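Long-range contacts in sulfate transporter 4.1, chloroplastic (Arabidopsis thaliana, PDB 7LHV), which cotransports sulfate with protons across a membrane as an SLC26-family symporter and may take part in regulating sulfate assimilation: residues F136-F141 and F370-A375; Q316-F321 and S418-T423. All coordinates share one frame; numbering follows the deposited sequence.

Contact 1 of 2, residues F136-F141 and F370-A375; sequences FVYAIF and FGLGVA
Val137, Tyr138 and Phe141 occupy the last turns of helix 125-141 and pack against Gly371, Leu372, Val374 and Ala375 of helix 365-381, an antiparallel pair of predicted transmembrane helices. The two short segments run at 151° to each other, their axes 8.6 Å apart at the closest. Val374 carries much of the contact. With CG1 anti to the backbone N, it places that methyl over one face of the Phe141 ring, 4.1 Å from the centroid and 27° off the normal, a CH-pi contact. Ile140 CG2 covers the opposite face of this ring, so the phenyl is held between two aliphatic groups, one from each helix. The other methyl of Val374, CG2, lies over the Phe370 ring toward its rim. Across the helices Val374 CG1 also meets Val137 CG1 at 3.8 Å.

Both helices lead into the short antiparallel pair of strands 149-150 and 388-389, characteristic of the SLC26/SulP transport domain, so this contact joins the two stems of that pair; Tyr138 and Leu372 both touch Ile149 on the first strand. The backbones come close at Gly371, whose CA lies 3.2 Å from Phe141 O in a bent CA-H...O contact. Farther along, Val137 CG1 lies 3.6 Å from Ala375 CA, and the small Ala375 methyl sits beside Tyr138 CB. The Tyr138 side chain, its CG anti to the backbone N (chi1 -176°), lies alongside Leu372 and points the same way, with CE1 3.8 Å from Leu372 CD2. Gly371 O stands at the edge of the phenol ring, near its plane. Beyond the ring, Tyr138 OH hydrogen-bonds to Glu368 OE2, earlier on helix 365-381, a polar tie between the same two helices.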
ATOM      1  N   PHE A 136      -2.987 -34.966 -11.092  1.00 58.98           N
ATOM      2  CA  PHE A 136      -3.474 -35.995 -10.177  1.00 58.98           C
ATOM      3  C   PHE A 136      -3.564 -35.474  -8.755  1.00 58.98           C
ATOM      4  O   PHE A 136      -4.481 -35.836  -8.011  1.00 58.98           O
ATOM      5  CB  PHE A 136      -2.582 -37.238 -10.214  1.00 58.98           C
ATOM      6  CG  PHE A 136      -2.758 -38.082 -11.436  1.00 58.98           C
ATOM      7  CD1 PHE A 136      -2.220 -37.700 -12.647  1.00 58.98           C
ATOM      8  CD2 PHE A 136      -3.453 -39.275 -11.363  1.00 58.98           C
ATOM      9  CE1 PHE A 136      -2.381 -38.489 -13.764  1.00 58.98           C
ATOM     10  CE2 PHE A 136      -3.619 -40.065 -12.477  1.00 58.98           C
ATOM     11  CZ  PHE A 136      -3.083 -39.672 -13.679  1.00 58.98           C
ATOM     12  N   VAL A 137      -2.620 -34.626  -8.353  1.00 54.60           N
ATOM     13  CA  VAL A 137      -2.699 -34.058  -7.017  1.00 54.60           C
ATOM     14  C   VAL A 137      -3.856 -33.075  -6.931  1.00 54.60           C
ATOM     15  O   VAL A 137      -4.647 -33.112  -5.981  1.00 54.60           O
ATOM     16  CB  VAL A 137      -1.363 -33.407  -6.626  1.00 54.60           C
ATOM     17  CG1 VAL A 137      -1.482 -32.760  -5.268  1.00 54.60           C
ATOM     18  CG2 VAL A 137      -0.269 -34.451  -6.611  1.00 54.60           C
ATOM     19  N   TYR A 138      -4.004 -32.212  -7.938  1.00 55.06           N
ATOM     20  CA  TYR A 138      -5.033 -31.183  -7.855  1.00 55.06           C
ATOM     21  C   TYR A 138      -6.420 -31.802  -7.793  1.00 55.06           C
ATOM     22  O   TYR A 138      -7.258 -31.388  -6.984  1.00 55.06           O
ATOM     23  CB  TYR A 138      -4.932 -30.227  -9.036  1.00 55.06           C
ATOM     24  CG  TYR A 138      -5.912 -29.086  -8.947  1.00 55.06           C
ATOM     25  CD1 TYR A 138      -5.655 -27.993  -8.139  1.00 55.06           C
ATOM     26  CD2 TYR A 138      -7.102 -29.109  -9.658  1.00 55.06           C
ATOM     27  CE1 TYR A 138      -6.544 -26.950  -8.049  1.00 55.06           C
ATOM     28  CE2 TYR A 138      -7.999 -28.070  -9.573  1.00 55.06           C
ATOM     29  CZ  TYR A 138      -7.715 -26.993  -8.766  1.00 55.06           C
ATOM     30  OH  TYR A 138      -8.605 -25.951  -8.674  1.00 55.06           O
ATOM     31  N   ALA A 139      -6.666 -32.827  -8.610  1.00 57.21           N
ATOM     32  CA  ALA A 139      -7.963 -33.491  -8.603  1.00 57.21           C
ATOM     33  C   ALA A 139      -8.300 -34.069  -7.238  1.00 57.21           C
ATOM     34  O   ALA A 139      -9.477 -34.306  -6.952  1.00 57.21           O
ATOM     35  CB  ALA A 139      -7.994 -34.595  -9.659  1.00 57.21           C
ATOM     36  N   ILE A 140      -7.298 -34.303  -6.394  1.00 61.55           N
ATOM     37  CA  ILE A 140      -7.563 -34.754  -5.035  1.00 61.55           C
ATOM     38  C   ILE A 140      -7.671 -33.584  -4.063  1.00 61.55           C
ATOM     39  O   ILE A 140      -8.453 -33.644  -3.110  1.00 61.55           O
ATOM     40  CB  ILE A 140      -6.477 -35.748  -4.586  1.00 61.55           C
ATOM     41  CG1 ILE A 140      -6.399 -36.923  -5.559  1.00 61.55           C
ATOM     42  CG2 ILE A 140      -6.763 -36.255  -3.187  1.00 61.55           C
ATOM     43  CD1 ILE A 140      -5.239 -37.853  -5.291  1.00 61.55           C
ATOM     44  N   PHE A 141      -6.921 -32.505  -4.290  1.00 58.30           N
ATOM     45  CA  PHE A 141      -6.834 -31.417  -3.324  1.00 58.30           C
ATOM     46  C   PHE A 141      -7.388 -30.100  -3.849  1.00 58.30           C
ATOM     47  O   PHE A 141      -7.252 -29.074  -3.175  1.00 58.30           O
ATOM     48  CB  PHE A 141      -5.383 -31.225  -2.874  1.00 58.30           C
ATOM     49  CG  PHE A 141      -4.839 -32.377  -2.084  1.00 58.30           C
ATOM     50  CD1 PHE A 141      -5.240 -32.589  -0.779  1.00 58.30           C
ATOM     51  CD2 PHE A 141      -3.928 -33.253  -2.649  1.00 58.30           C
ATOM     52  CE1 PHE A 141      -4.743 -33.649  -0.049  1.00 58.30           C
ATOM     53  CE2 PHE A 141      -3.428 -34.314  -1.925  1.00 58.30           C
ATOM     54  CZ  PHE A 141      -3.836 -34.513  -0.625  1.00 58.30           C
ATOM     55  N   PHE A 370      -4.688 -23.355  -1.215  1.00 52.78           N
ATOM     56  CA  PHE A 370      -4.028 -24.472  -0.553  1.00 52.78           C
ATOM     57  C   PHE A 370      -3.888 -25.660  -1.501  1.00 52.78           C
ATOM     58  O   PHE A 370      -2.847 -26.329  -1.523  1.00 52.78           O
ATOM     59  CB  PHE A 370      -4.792 -24.866   0.710  1.00 52.78           C
ATOM     60  CG  PHE A 370      -4.137 -25.968   1.489  1.00 52.78           C
ATOM     61  CD1 PHE A 370      -3.083 -25.692   2.339  1.00 52.78           C
ATOM     62  CD2 PHE A 370      -4.576 -27.275   1.376  1.00 52.78           C
ATOM     63  CE1 PHE A 370      -2.473 -26.696   3.058  1.00 52.78           C
ATOM     64  CE2 PHE A 370      -3.969 -28.286   2.095  1.00 52.78           C
ATOM     65  CZ  PHE A 370      -2.917 -27.995   2.937  1.00 52.78           C
ATOM     66  N   GLY A 371      -4.925 -25.935  -2.293  1.00 51.72           N
ATOM     67  CA  GLY A 371      -4.842 -27.017  -3.260  1.00 51.72           C
ATOM     68  C   GLY A 371      -3.802 -26.765  -4.335  1.00 51.72           C
ATOM     69  O   GLY A 371      -3.052 -27.671  -4.711  1.00 51.72           O
ATOM     70  N   LEU A 372      -3.739 -25.531  -4.842  1.00 50.53           N
ATOM     71  CA  LEU A 372      -2.699 -25.186  -5.808  1.00 50.53           C
ATOM     72  C   LEU A 372      -1.312 -25.357  -5.207  1.00 50.53           C
ATOM     73  O   LEU A 372      -0.401 -25.865  -5.869  1.00 50.53           O
ATOM     74  CB  LEU A 372      -2.880 -23.754  -6.307  1.00 50.53           C
ATOM     75  CG  LEU A 372      -4.091 -23.431  -7.170  1.00 50.53           C
ATOM     76  CD1 LEU A 372      -4.153 -21.942  -7.438  1.00 50.53           C
ATOM     77  CD2 LEU A 372      -4.005 -24.198  -8.463  1.00 50.53           C
ATOM     78  N   GLY A 373      -1.129 -24.926  -3.960  1.00 50.06           N
ATOM     79  CA  GLY A 373       0.165 -25.079  -3.320  1.00 50.06           C
ATOM     80  C   GLY A 373       0.564 -26.530  -3.135  1.00 50.06           C
ATOM     81  O   GLY A 373       1.716 -26.899  -3.369  1.00 50.06           O
ATOM     82  N   VAL A 374      -0.380 -27.370  -2.710  1.00 49.19           N
ATOM     83  CA  VAL A 374      -0.080 -28.790  -2.545  1.00 49.19           C
ATOM     84  C   VAL A 374       0.275 -29.418  -3.888  1.00 49.19           C
ATOM     85  O   VAL A 374       1.225 -30.208  -3.994  1.00 49.19           O
ATOM     86  CB  VAL A 374      -1.260 -29.511  -1.872  1.00 49.19           C
ATOM     87  CG1 VAL A 374      -1.071 -31.012  -1.938  1.00 49.19           C
ATOM     88  CG2 VAL A 374      -1.391 -29.059  -0.435  1.00 49.19           C
ATOM     89  N   ALA A 375      -0.480 -29.072  -4.935  1.00 48.56           N
ATOM     90  CA  ALA A 375      -0.181 -29.594  -6.263  1.00 48.56           C
ATOM     91  C   ALA A 375       1.208 -29.174  -6.718  1.00 48.56           C
ATOM     92  O   ALA A 375       1.962 -29.989  -7.261  1.00 48.56           O
ATOM     93  CB  ALA A 375      -1.237 -29.121  -7.261  1.00 48.56           C
TER

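Contact 2 of 2, residues Q316-F321 and S418-T423; sequences QGLPTF and SLLFLT
The flat carboxamide of Gln316 reaches over helix 406-426, with NE2 3.3 Å from Leu420 O, while the Phe421 ring has Leu420 CB over the centre of one face. The Gln316 chain runs extended, CG anti to the backbone N (chi1 -180°), and crosses the Thr423 side chain at about a right angle; Thr423 OG1 lies against its CB and CG methylenes, 3.2 Å from CG.

The next residue makes the hydrogen bond. Gly317 N donates to Leu419 O at 2.9 Å, lying nearly in line with the carbonyl (C=O...N 166°), although the bond is bent at the hydrogen, 134°. Gly317 has a positive phi, a conformation suited to a residue without a side chain.

Further along the loop the contact turns apolar. Leu318 crosses Leu419 obliquely, its CD2 branch 3.9 Å from Leu419 CB, and Leu318 CG meets Leu420 CD2 at 4.3 Å. Pro319 adds one ring corner, CD, against Leu419 CD1. Helix 125-141 adds to the patch: Pro319 and Leu419 touch Tyr129, Leu419 also Ile125, and Leu318 touches Phe132.

Within the helix, Phe421 N and Leu422 N bond to Ser418 O, with Thr423 N a weak third donor. Thr423 N does not reach Leu419 O, its regular i-to-i+4 partner, which is consistent with that oxygen accepting from outside: a wider, pi-type turn in a predicted transmembrane helix, whose Leu419 carbonyl takes an amide from the loop that connects helix 284-300 to helix 330-358.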
ATOM      1  N   GLN A 316      11.854 -41.112 -22.312  1.00 78.07           N
ATOM      2  CA  GLN A 316      10.630 -41.884 -22.183  1.00 78.07           C
ATOM      3  C   GLN A 316      10.477 -42.392 -20.758  1.00 78.07           C
ATOM      4  O   GLN A 316      11.434 -42.901 -20.166  1.00 78.07           O
ATOM      5  CB  GLN A 316      10.623 -43.068 -23.151  1.00 78.07           C
ATOM      6  CG  GLN A 316       9.369 -43.920 -23.078  1.00 78.07           C
ATOM      7  CD  GLN A 316       9.421 -45.114 -24.007  1.00 78.07           C
ATOM      8  OE1 GLN A 316      10.104 -45.090 -25.031  1.00 78.07           O
ATOM      9  NE2 GLN A 316       8.697 -46.168 -23.655  1.00 78.07           N
ATOM     10  N   GLY A 317       9.275 -42.253 -20.210  1.00 73.14           N
ATOM     11  CA  GLY A 317       8.995 -42.776 -18.889  1.00 73.14           C
ATOM     12  C   GLY A 317       8.477 -41.737 -17.918  1.00 73.14           C
ATOM     13  O   GLY A 317       8.677 -40.535 -18.115  1.00 73.14           O
ATOM     14  N   LEU A 318       7.806 -42.193 -16.865  1.00 66.77           N
ATOM     15  CA  LEU A 318       7.281 -41.288 -15.860  1.00 66.77           C
ATOM     16  C   LEU A 318       8.421 -40.678 -15.046  1.00 66.77           C
ATOM     17  O   LEU A 318       9.466 -41.305 -14.858  1.00 66.77           O
ATOM     18  CB  LEU A 318       6.320 -42.025 -14.934  1.00 66.77           C
ATOM     19  CG  LEU A 318       5.198 -42.807 -15.616  1.00 66.77           C
ATOM     20  CD1 LEU A 318       4.361 -43.544 -14.589  1.00 66.77           C
ATOM     21  CD2 LEU A 318       4.335 -41.881 -16.451  1.00 66.77           C
ATOM     22  N   PRO A 319       8.249 -39.451 -14.559  1.00 66.12           N
ATOM     23  CA  PRO A 319       9.278 -38.846 -13.710  1.00 66.12           C
ATOM     24  C   PRO A 319       9.424 -39.590 -12.393  1.00 66.12           C
ATOM     25  O   PRO A 319       8.477 -40.198 -11.887  1.00 66.12           O
ATOM     26  CB  PRO A 319       8.766 -37.420 -13.491  1.00 66.12           C
ATOM     27  CG  PRO A 319       7.303 -37.502 -13.727  1.00 66.12           C
ATOM     28  CD  PRO A 319       7.116 -38.539 -14.786  1.00 66.12           C
ATOM     29  N   THR A 320      10.631 -39.537 -11.841  1.00 68.75           N
ATOM     30  CA  THR A 320      10.951 -40.202 -10.587  1.00 68.75           C
ATOM     31  C   THR A 320      11.070 -39.193  -9.452  1.00 68.75           C
ATOM     32  O   THR A 320      11.321 -38.004  -9.666  1.00 68.75           O
ATOM     33  CB  THR A 320      12.255 -40.998 -10.712  1.00 68.75           C
ATOM     34  OG1 THR A 320      13.317 -40.119 -11.102  1.00 68.75           O
ATOM     35  CG2 THR A 320      12.106 -42.100 -11.747  1.00 68.75           C
ATOM     36  N   PHE A 321      10.880 -39.687  -8.230  1.00 67.86           N
ATOM     37  CA  PHE A 321      10.957 -38.834  -7.053  1.00 67.86           C
ATOM     38  C   PHE A 321      12.383 -38.340  -6.848  1.00 67.86           C
ATOM     39  O   PHE A 321      13.337 -39.120  -6.913  1.00 67.86           O
ATOM     40  CB  PHE A 321      10.480 -39.595  -5.817  1.00 67.86           C
ATOM     41  CG  PHE A 321      10.328 -38.735  -4.596  1.00 67.86           C
ATOM     42  CD1 PHE A 321       9.128 -38.099  -4.327  1.00 67.86           C
ATOM     43  CD2 PHE A 321      11.383 -38.558  -3.719  1.00 67.86           C
ATOM     44  CE1 PHE A 321       8.984 -37.307  -3.208  1.00 67.86           C
ATOM     45  CE2 PHE A 321      11.246 -37.768  -2.599  1.00 67.86           C
ATOM     46  CZ  PHE A 321      10.044 -37.141  -2.344  1.00 67.86           C
ATOM     47  N   SER A 418       1.018 -40.588 -22.861  1.00 68.10           N
ATOM     48  CA  SER A 418       2.076 -40.006 -23.677  1.00 68.10           C
ATOM     49  C   SER A 418       3.440 -40.351 -23.102  1.00 68.10           C
ATOM     50  O   SER A 418       4.298 -40.912 -23.797  1.00 68.10           O
ATOM     51  CB  SER A 418       1.896 -38.491 -23.772  1.00 68.10           C
ATOM     52  OG  SER A 418       0.656 -38.164 -24.372  1.00 68.10           O
ATOM     53  N   LEU A 419       3.616 -40.123 -21.798  1.00 66.29           N
ATOM     54  CA  LEU A 419       4.906 -40.357 -21.168  1.00 66.29           C
ATOM     55  C   LEU A 419       5.310 -41.819 -21.241  1.00 66.29           C
ATOM     56  O   LEU A 419       6.481 -42.142 -21.017  1.00 66.29           O
ATOM     57  CB  LEU A 419       4.870 -39.895 -19.711  1.00 66.29           C
ATOM     58  CG  LEU A 419       4.803 -38.388 -19.479  1.00 66.29           C
ATOM     59  CD1 LEU A 419       4.469 -38.088 -18.032  1.00 66.29           C
ATOM     60  CD2 LEU A 419       6.110 -37.740 -19.863  1.00 66.29           C
ATOM     61  N   LEU A 420       4.368 -42.706 -21.550  1.00 68.77           N
ATOM     62  CA  LEU A 420       4.684 -44.115 -21.709  1.00 68.77           C
ATOM     63  C   LEU A 420       4.746 -44.555 -23.161  1.00 68.77           C
ATOM     64  O   LEU A 420       5.434 -45.534 -23.465  1.00 68.77           O
ATOM     65  CB  LEU A 420       3.652 -44.973 -20.971  1.00 68.77           C
ATOM     66  CG  LEU A 420       3.687 -44.903 -19.444  1.00 68.77           C
ATOM     67  CD1 LEU A 420       2.490 -45.624 -18.852  1.00 68.77           C
ATOM     68  CD2 LEU A 420       4.983 -45.483 -18.911  1.00 68.77           C
ATOM     69  N   PHE A 421       4.050 -43.871 -24.071  1.00 73.02           N
ATOM     70  CA  PHE A 421       3.908 -44.439 -25.406  1.00 73.02           C
ATOM     71  C   PHE A 421       4.176 -43.457 -26.539  1.00 73.02           C
ATOM     72  O   PHE A 421       4.598 -43.867 -27.625  1.00 73.02           O
ATOM     73  CB  PHE A 421       2.510 -45.037 -25.567  1.00 73.02           C
ATOM     74  CG  PHE A 421       2.146 -46.022 -24.495  1.00 73.02           C
ATOM     75  CD1 PHE A 421       2.843 -47.211 -24.367  1.00 73.02           C
ATOM     76  CD2 PHE A 421       1.111 -45.761 -23.616  1.00 73.02           C
ATOM     77  CE1 PHE A 421       2.514 -48.121 -23.383  1.00 73.02           C
ATOM     78  CE2 PHE A 421       0.777 -46.668 -22.629  1.00 73.02           C
ATOM     79  CZ  PHE A 421       1.480 -47.848 -22.514  1.00 73.02           C
ATOM     80  N   LEU A 422       3.939 -42.168 -26.311  1.00 75.15           N
ATOM     81  CA  LEU A 422       3.987 -41.195 -27.393  1.00 75.15           C
ATOM     82  C   LEU A 422       5.299 -40.428 -27.472  1.00 75.15           C
ATOM     83  O   LEU A 422       5.505 -39.692 -28.441  1.00 75.15           O
ATOM     84  CB  LEU A 422       2.828 -40.204 -27.260  1.00 75.15           C
ATOM     85  CG  LEU A 422       1.424 -40.749 -27.527  1.00 75.15           C
ATOM     86  CD1 LEU A 422       0.492 -39.625 -27.939  1.00 75.15           C
ATOM     87  CD2 LEU A 422       1.458 -41.833 -28.591  1.00 75.15           C
ATOM     88  N   THR A 423       6.187 -40.579 -26.490  1.00 76.46           N
ATOM     89  CA  THR A 423       7.467 -39.879 -26.544  1.00 76.46           C
ATOM     90  C   THR A 423       8.337 -40.256 -27.741  1.00 76.46           C
ATOM     91  O   THR A 423       8.968 -39.347 -28.307  1.00 76.46           O
ATOM     92  CB  THR A 423       8.225 -40.069 -25.223  1.00 76.46           C
ATOM     93  OG1 THR A 423       8.497 -41.458 -25.005  1.00 76.46           O
ATOM     94  CG2 THR A 423       7.413 -39.524 -24.062  1.00 76.46           C
TER

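Contact 1 is largely buried and joins two helices, whereas contact 2, farther from the chain's centre, holds a loop to a helix and has several exposed residues. No hydrogen bond joins the segments of contact 1, which rests on methyls, an aromatic face and close backbones at glycine, although Tyr138 bonds Glu368 earlier on its partner helix. The second combines a backbone hydrogen bond with leucine and proline contacts. They do not touch, their nearest atoms being about 8 Å apart, yet helix 125-141 serves both. Its end supplies one side of contact 1, its earlier turns support contact 2, and between them Phe136 meets Phe132 and packs on Leu409 and Ile413 of helix 406-426, which contributes 418-423.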